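PDB 6VDA: ZT_dimer domain-containing protein from Thermotoga maritima, which forms the zinc-binding C-terminal dimerisation domain of a CzcD-type cation diffusion facilitator, a membrane protein that probably carries metal cations across the membrane. Local coordinates for residues E8-D13 with K70-I75; E43-V48 with H81-G86. All blocks are in the same frame, centred on the assembly; numbering follows the deposited sequence.

Interaction 1 of 2, residues E8-D13 with K70-I75; sequences ELDMYD and KRRDDI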
loop_
_atom_site.group_PDB
_atom_site.type_symbol
_atom_site.label_atom_id
_atom_site.label_comp_id
_atom_site.label_asym_id
_atom_site.label_seq_id
_atom_site.Cartn_x
_atom_site.Cartn_y
_atom_site.Cartn_z
ATOM N N GLU A 8 -7.601 20.194 -12.932
ATOM C CA GLU A 8 -6.659 19.160 -12.416
ATOM C C GLU A 8 -5.793 19.751 -11.287
ATOM O O GLU A 8 -5.357 18.975 -10.422
ATOM C CB GLU A 8 -5.820 18.625 -13.580
ATOM C CG GLU A 8 -5.091 17.331 -13.281
ATOM C CD GLU A 8 -4.212 16.843 -14.419
ATOM O OE1 GLU A 8 -3.308 16.026 -14.157
ATOM O OE2 GLU A 8 -4.436 17.281 -15.568
ATOM N N LEU A 9 -5.587 21.075 -11.285
ATOM C CA LEU A 9 -4.775 21.822 -10.283
ATOM C C LEU A 9 -5.572 22.027 -8.997
ATOM O O LEU A 9 -5.000 21.752 -7.924
ATOM C CB LEU A 9 -4.383 23.175 -10.887
ATOM C CG LEU A 9 -3.316 23.950 -10.117
ATOM C CD1 LEU A 9 -1.959 23.278 -10.268
ATOM C CD2 LEU A 9 -3.265 25.397 -10.579
ATOM N N ASP A 10 -6.813 22.525 -9.112
ATOM C CA ASP A 10 -7.745 22.749 -7.980
ATOM C C ASP A 10 -7.688 21.502 -7.082
ATOM O O ASP A 10 -7.531 21.650 -5.863
ATOM C CB ASP A 10 -9.175 23.055 -8.440
ATOM C CG ASP A 10 -9.875 24.038 -7.509
ATOM O OD1 ASP A 10 -9.413 25.205 -7.434
ATOM O OD2 ASP A 10 -10.841 23.593 -6.792
ATOM N N MET A 11 -7.748 20.314 -7.689
ATOM C CA MET A 11 -7.818 19.012 -6.967
ATOM C C MET A 11 -6.516 18.753 -6.195
ATOM O O MET A 11 -6.621 18.427 -4.990
ATOM C CB MET A 11 -8.071 17.844 -7.926
ATOM C CG MET A 11 -7.971 16.479 -7.253
ATOM S SD MET A 11 -9.136 16.263 -5.886
ATOM C CE MET A 11 -10.580 15.745 -6.814
ATOM N N TYR A 12 -5.347 18.853 -6.849
ATOM C CA TYR A 12 -4.022 18.649 -6.195
ATOM C C TYR A 12 -3.911 19.640 -5.036
ATOM O O TYR A 12 -3.416 19.238 -3.977
ATOM C CB TYR A 12 -2.841 18.765 -7.172
ATOM C CG TYR A 12 -2.609 17.541 -8.022
ATOM C CD1 TYR A 12 -2.298 16.319 -7.449
ATOM C CD2 TYR A 12 -2.711 17.593 -9.403
ATOM C CE1 TYR A 12 -2.098 15.184 -8.220
ATOM C CE2 TYR A 12 -2.513 16.466 -10.191
ATOM C CZ TYR A 12 -2.198 15.256 -9.597
ATOM O OH TYR A 12 -2.001 14.138 -10.360
ATOM N N ASP A 13 -4.406 20.869 -5.225
ATOM C CA ASP A 13 -4.371 21.950 -4.203
ATOM C C ASP A 13 -5.134 21.466 -2.966
ATOM O O ASP A 13 -4.558 21.537 -1.873
ATOM C CB ASP A 13 -4.897 23.283 -4.754
ATOM C CG ASP A 13 -3.924 24.023 -5.664
ATOM O OD1 ASP A 13 -2.712 23.759 -5.575
ATOM O OD2 ASP A 13 -4.381 24.871 -6.455
ATOM N N LYS A 70 -14.471 14.184 3.103
ATOM C CA LYS A 70 -15.280 15.296 3.678
ATOM C C LYS A 70 -15.037 16.588 2.884
ATOM O O LYS A 70 -15.976 17.396 2.782
ATOM C CB LYS A 70 -14.947 15.526 5.157
ATOM C CG LYS A 70 -15.620 14.578 6.141
ATOM C CD LYS A 70 -15.559 15.052 7.587
ATOM N N ARG A 71 -13.825 16.778 2.357
ATOM C CA ARG A 71 -13.371 18.038 1.701
ATOM C C ARG A 71 -14.016 18.166 0.319
ATOM O O ARG A 71 -14.558 19.249 0.015
ATOM C CB ARG A 71 -11.845 18.044 1.570
ATOM C CG ARG A 71 -11.277 19.202 0.763
ATOM C CD ARG A 71 -10.876 20.375 1.631
ATOM N NE ARG A 71 -10.100 21.350 0.876
ATOM C CZ ARG A 71 -9.385 22.335 1.415
ATOM N NH1 ARG A 71 -9.338 22.490 2.728
ATOM N NH2 ARG A 71 -8.719 23.168 0.635
ATOM N N ARG A 72 -13.916 17.110 -0.492
ATOM C CA ARG A 72 -14.445 17.044 -1.878
ATOM C C ARG A 72 -15.503 15.941 -1.947
ATOM O O ARG A 72 -15.170 14.798 -1.601
ATOM C CB ARG A 72 -13.309 16.740 -2.861
ATOM C CG ARG A 72 -12.199 17.781 -2.897
ATOM C CD ARG A 72 -12.478 18.879 -3.901
ATOM N NE ARG A 72 -12.390 18.399 -5.289
ATOM C CZ ARG A 72 -12.283 19.198 -6.375
ATOM N NH1 ARG A 72 -12.243 18.677 -7.585
ATOM N NH2 ARG A 72 -12.112 20.502 -6.230
ATOM N N ASP A 73 -16.712 16.267 -2.404
ATOM C CA ASP A 73 -17.827 15.294 -2.552
ATOM C C ASP A 73 -17.659 14.492 -3.855
ATOM O O ASP A 73 -18.527 13.641 -4.118
ATOM C CB ASP A 73 -19.190 15.990 -2.478
ATOM C CG ASP A 73 -19.417 17.052 -3.544
ATOM O OD1 ASP A 73 -18.927 18.187 -3.359
ATOM O OD2 ASP A 73 -20.080 16.733 -4.549
ATOM N N ASP A 74 -16.591 14.732 -4.627
ATOM C CA ASP A 74 -16.342 14.070 -5.939
ATOM C C ASP A 74 -15.148 13.105 -5.852
ATOM O O ASP A 74 -14.785 12.548 -6.900
ATOM C CB ASP A 74 -16.154 15.099 -7.058
ATOM C CG ASP A 74 -15.021 16.080 -6.827
ATOM O OD1 ASP A 74 -14.510 16.129 -5.695
ATOM O OD2 ASP A 74 -14.660 16.788 -7.782
ATOM N N ILE A 75 -14.571 12.898 -4.662
ATOM C CA ILE A 75 -13.549 11.839 -4.405
ATOM C C ILE A 75 -14.280 10.572 -3.951
ATOM O O ILE A 75 -14.970 10.631 -2.922
ATOM C CB ILE A 75 -12.499 12.289 -3.370
ATOM C CG1 ILE A 75 -11.717 13.514 -3.849
ATOM C CG2 ILE A 75 -11.568 11.138 -3.014
ATOM C CD1 ILE A 75 -10.871 14.157 -2.772
#
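A salt-bridge network of Asp10, Arg72 and Asp74 joins helix 6-19 to the type I turn, Arg72 to Ile75, through which the chain leaves helix 54-71 for strand 75-84. Arg72, the first residue to abandon helical backbone angles, supplies the central guanidinium. Its NH2 meets Asp10 OD2 at 3.4 Å, a rather long salt bridge. The oxygen sits at the guanidinium edge and near its plane, although the carboxylate itself is turned 46° from that plane. On the turn's own side the grip is closer: Arg72 NH1 lies 3.1 Å from Asp74 OD2, and Arg72 NE makes a weak, bent hydrogen bond to Asp74 OD1. Two carboxylates thus share one cation, and Arg72 NH2 has a further long, weak ion pair with Asp14.

The apolar part of the contact rests on Met11. Its chi3 of 85° turns CE toward the turn, where the methyl lies 3.5 Å from Arg72 NH1 and 3.6 Å from Arg72 NE. The same CE packs 3.9 Å from Ile75 CG1, while Met11 SD is 4.1 Å from Ile75 CD1. One thioether therefore touches both the guanidinium and the first residue of the strand. Met11 also packs on Ile33 and Tyr40 of the neighbouring strands, and the backbone of Asp74 is hydrogen-bonded to that of Tyr40. A partly solvent-exposed ion-pair network beside a buried methionine here joins the first helix to the second helix-strand connection of the αββαβ domain characteristic of cation diffusion facilitator C termini.

Interaction 2 of 2, residues E43-V48 with H81-G86; sequences EMDIEV and HVEPLG. With ZN (zinc ion), chain B; SO4 (sulfate ion), chain D; SO4 (sulfate ion), chain C.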
loop_
_atom_site.group_PDB
_atom_site.type_symbol
_atom_site.label_atom_id
_atom_site.label_comp_id
_atom_site.label_asym_id
_atom_site.label_seq_id
_atom_site.Cartn_x
_atom_site.Cartn_y
_atom_site.Cartn_z
ATOM N N GLU A 43 -4.517 8.286 -5.095
ATOM C CA GLU A 43 -3.452 7.409 -4.560
ATOM C C GLU A 43 -2.245 8.283 -4.220
ATOM O O GLU A 43 -2.027 9.287 -4.922
ATOM C CB GLU A 43 -3.163 6.337 -5.604
ATOM C CG GLU A 43 -1.908 5.538 -5.350
ATOM C CD GLU A 43 -1.820 4.344 -6.281
ATOM O OE1 GLU A 43 -1.713 3.214 -5.770
ATOM O OE2 GLU A 43 -1.895 4.550 -7.514
ATOM N N MET A 44 -1.506 7.944 -3.165
ATOM C CA MET A 44 -0.325 8.733 -2.743
ATOM C C MET A 44 0.598 7.882 -1.868
ATOM O O MET A 44 0.135 6.886 -1.282
ATOM C CB MET A 44 -0.763 9.989 -1.981
ATOM C CG MET A 44 -1.385 9.723 -0.620
ATOM S SD MET A 44 -2.041 11.242 0.132
ATOM C CE MET A 44 -3.574 11.444 -0.771
ATOM N N ASP A 45 1.870 8.269 -1.802
ATOM C CA ASP A 45 2.830 7.793 -0.778
ATOM C C ASP A 45 2.983 8.910 0.249
ATOM O O ASP A 45 3.011 10.072 -0.176
ATOM C CB ASP A 45 4.182 7.437 -1.397
ATOM C CG ASP A 45 4.116 6.246 -2.335
ATOM O OD1 ASP A 45 3.006 5.754 -2.558
ATOM O OD2 ASP A 45 5.179 5.820 -2.822
ATOM N N ILE A 46 3.038 8.570 1.538
ATOM C CA ILE A 46 3.477 9.510 2.608
ATOM C C ILE A 46 4.652 8.870 3.343
ATOM O O ILE A 46 4.767 7.636 3.328
ATOM C CB ILE A 46 2.322 9.887 3.564
ATOM C CG1 ILE A 46 1.780 8.672 4.323
ATOM C CG2 ILE A 46 1.225 10.629 2.815
ATOM C CD1 ILE A 46 0.894 9.028 5.490
ATOM N N GLU A 47 5.465 9.696 3.994
ATOM C CA GLU A 47 6.541 9.254 4.909
ATOM C C GLU A 47 6.159 9.607 6.352
ATOM O O GLU A 47 5.582 10.693 6.584
ATOM C CB GLU A 47 7.858 9.889 4.475
ATOM C CG GLU A 47 8.357 9.334 3.163
ATOM C CD GLU A 47 9.647 9.961 2.675
ATOM O OE1 GLU A 47 10.531 10.220 3.512
ATOM O OE2 GLU A 47 9.754 10.192 1.465
ATOM N N VAL A 48 6.461 8.705 7.286
ATOM C CA VAL A 48 6.283 8.936 8.750
ATOM C C VAL A 48 7.555 8.495 9.467
ATOM O O VAL A 48 8.341 7.701 8.905
ATOM C CB VAL A 48 5.038 8.215 9.300
ATOM C CG1 VAL A 48 3.795 8.595 8.505
ATOM C CG2 VAL A 48 5.211 6.702 9.349
ATOM N N HIS A 81 -0.068 4.775 0.757
ATOM C CA HIS A 81 1.097 3.913 1.077
ATOM C C HIS A 81 1.965 4.639 2.110
ATOM O O HIS A 81 2.164 5.869 1.962
ATOM C CB HIS A 81 1.811 3.540 -0.224
ATOM C CG HIS A 81 0.863 3.018 -1.251
ATOM N ND1 HIS A 81 0.583 3.708 -2.424
ATOM C CD2 HIS A 81 0.079 1.914 -1.260
ATOM C CE1 HIS A 81 -0.299 3.029 -3.126
ATOM N NE2 HIS A 81 -0.630 1.924 -2.431
ATOM N N VAL A 82 2.403 3.931 3.152
ATOM C CA VAL A 82 3.212 4.519 4.264
ATOM C C VAL A 82 4.655 4.014 4.152
ATOM O O VAL A 82 4.847 2.797 3.996
ATOM C CB VAL A 82 2.590 4.198 5.634
ATOM C CG1 VAL A 82 3.545 4.513 6.772
ATOM C CG2 VAL A 82 1.264 4.928 5.818
ATOM N N GLU A 83 5.624 4.933 4.212
ATOM C CA GLU A 83 7.074 4.626 4.141
ATOM C C GLU A 83 7.793 5.290 5.307
ATOM O O GLU A 83 7.307 6.276 5.865
ATOM C CB GLU A 83 7.696 5.154 2.850
ATOM C CG GLU A 83 6.973 4.735 1.587
ATOM C CD GLU A 83 7.453 5.500 0.368
ATOM O OE1 GLU A 83 8.523 6.121 0.453
ATOM O OE2 GLU A 83 6.757 5.475 -0.663
ATOM N N PRO A 84 8.991 4.788 5.677
ATOM C CA PRO A 84 9.875 5.496 6.599
ATOM C C PRO A 84 10.418 6.805 6.008
ATOM O O PRO A 84 10.605 6.875 4.800
ATOM C CB PRO A 84 11.056 4.537 6.827
ATOM C CG PRO A 84 10.573 3.194 6.312
ATOM C CD PRO A 84 9.569 3.515 5.222
ATOM N N LEU A 85 10.687 7.788 6.874
ATOM C CA LEU A 85 11.405 9.039 6.518
ATOM C C LEU A 85 12.680 8.670 5.761
ATOM O O LEU A 85 13.511 7.931 6.339
ATOM C CB LEU A 85 11.758 9.823 7.788
ATOM C CG LEU A 85 10.594 10.501 8.507
ATOM C CD1 LEU A 85 11.101 11.358 9.654
ATOM C CD2 LEU A 85 9.768 11.343 7.546
ATOM N N GLY A 86 12.815 9.175 4.533
ATOM C CA GLY A 86 14.033 9.064 3.707
ATOM C C GLY A 86 14.103 7.742 2.966
ATOM O O GLY A 86 15.218 7.292 2.686
HETATM ZN ZN ZN B . 7.166 6.316 -2.040
HETATM S S SO4 D . 1.598 0.404 2.598
HETATM O O1 SO4 D . 0.290 0.408 1.997
HETATM O O2 SO4 D . 1.899 -0.914 3.087
HETATM O O3 SO4 D . 2.573 0.785 1.613
HETATM O O4 SO4 D . 1.632 1.339 3.689
HETATM S S SO4 C . 0.607 -0.058 3.016
HETATM O O1 SO4 C . 1.159 -0.181 1.692
HETATM O O2 SO4 C . 0.663 1.316 3.436
HETATM O O3 SO4 C . -0.760 -0.501 3.002
HETATM O O4 SO4 C . 1.361 -0.870 3.931
#
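Asp45 and Glu83 meet at the zinc ion, Asp45 OD2 at 2.2 Å from the metal and Glu83 OE2 as the second ligand from this pair of strands; His29 and Glu89 complete the site. The two carboxylate planes are 72° apart, and binding one zinc would probably offset the repulsion of their oxygens.

Behind this first shell, His81 ND1 donates to Asp45 OD1 at 3.2 Å in a bent bond (140°) near the ring plane, while the carboxylate stands 88° from the ring. His81 CE1 abuts Glu43 OE1 at 3.0 Å, and Glu43 OE2 is bridged to Arg34. An alanine at His81 would probably leave Asp45 OD1 without this donor and its carboxylate freer to turn at the metal.

The backbones pair in parallel register, forming a beta-alpha-beta unit whose helix is 54-71. His81 N bonds to Met44 O, Ile46 N to His81 O, Glu83 N to Ile46 O and Val48 N to Glu83 O. Glu47 OE1 accepts Gly86 N at 2.7 Å from above the carboxylate plane. A sulfate, probably from the crystallisation liquor and modelled in two positions, accepts Val82 N of both subunits.

Apolar contacts occupy the face bearing Ile46 and Val82. Val82 CG1 lies 3.8 Å from Val48 CG2, and Val82 CG2 is 4.1 Å from Ile46 CG1. Ile46 packs on Ile64 of the helix, while Val48 and Val82 touch Val54 of the second subunit.

From the N terminus the chain runs through helix 6-19, which contains 8-13, then along strand 26-36 and into strand 39-48, which contains 43-48. Helix 54-71 follows, and at its end 70-75 returns to the first helix, closing the long loop of interaction 1. Strand 75-84 then carries 81-86 back beside 43-48, closing interaction 2. The segments alternate, so the two loops cross. Their centres are about 20 Å apart and on opposite sides of the chain's centre. Interaction 1 ties the first helix to the helix-strand turn, interaction 2 pairs strands 39-48 and 75-84 at the zinc site, and strand 75-84 leads from one to the other.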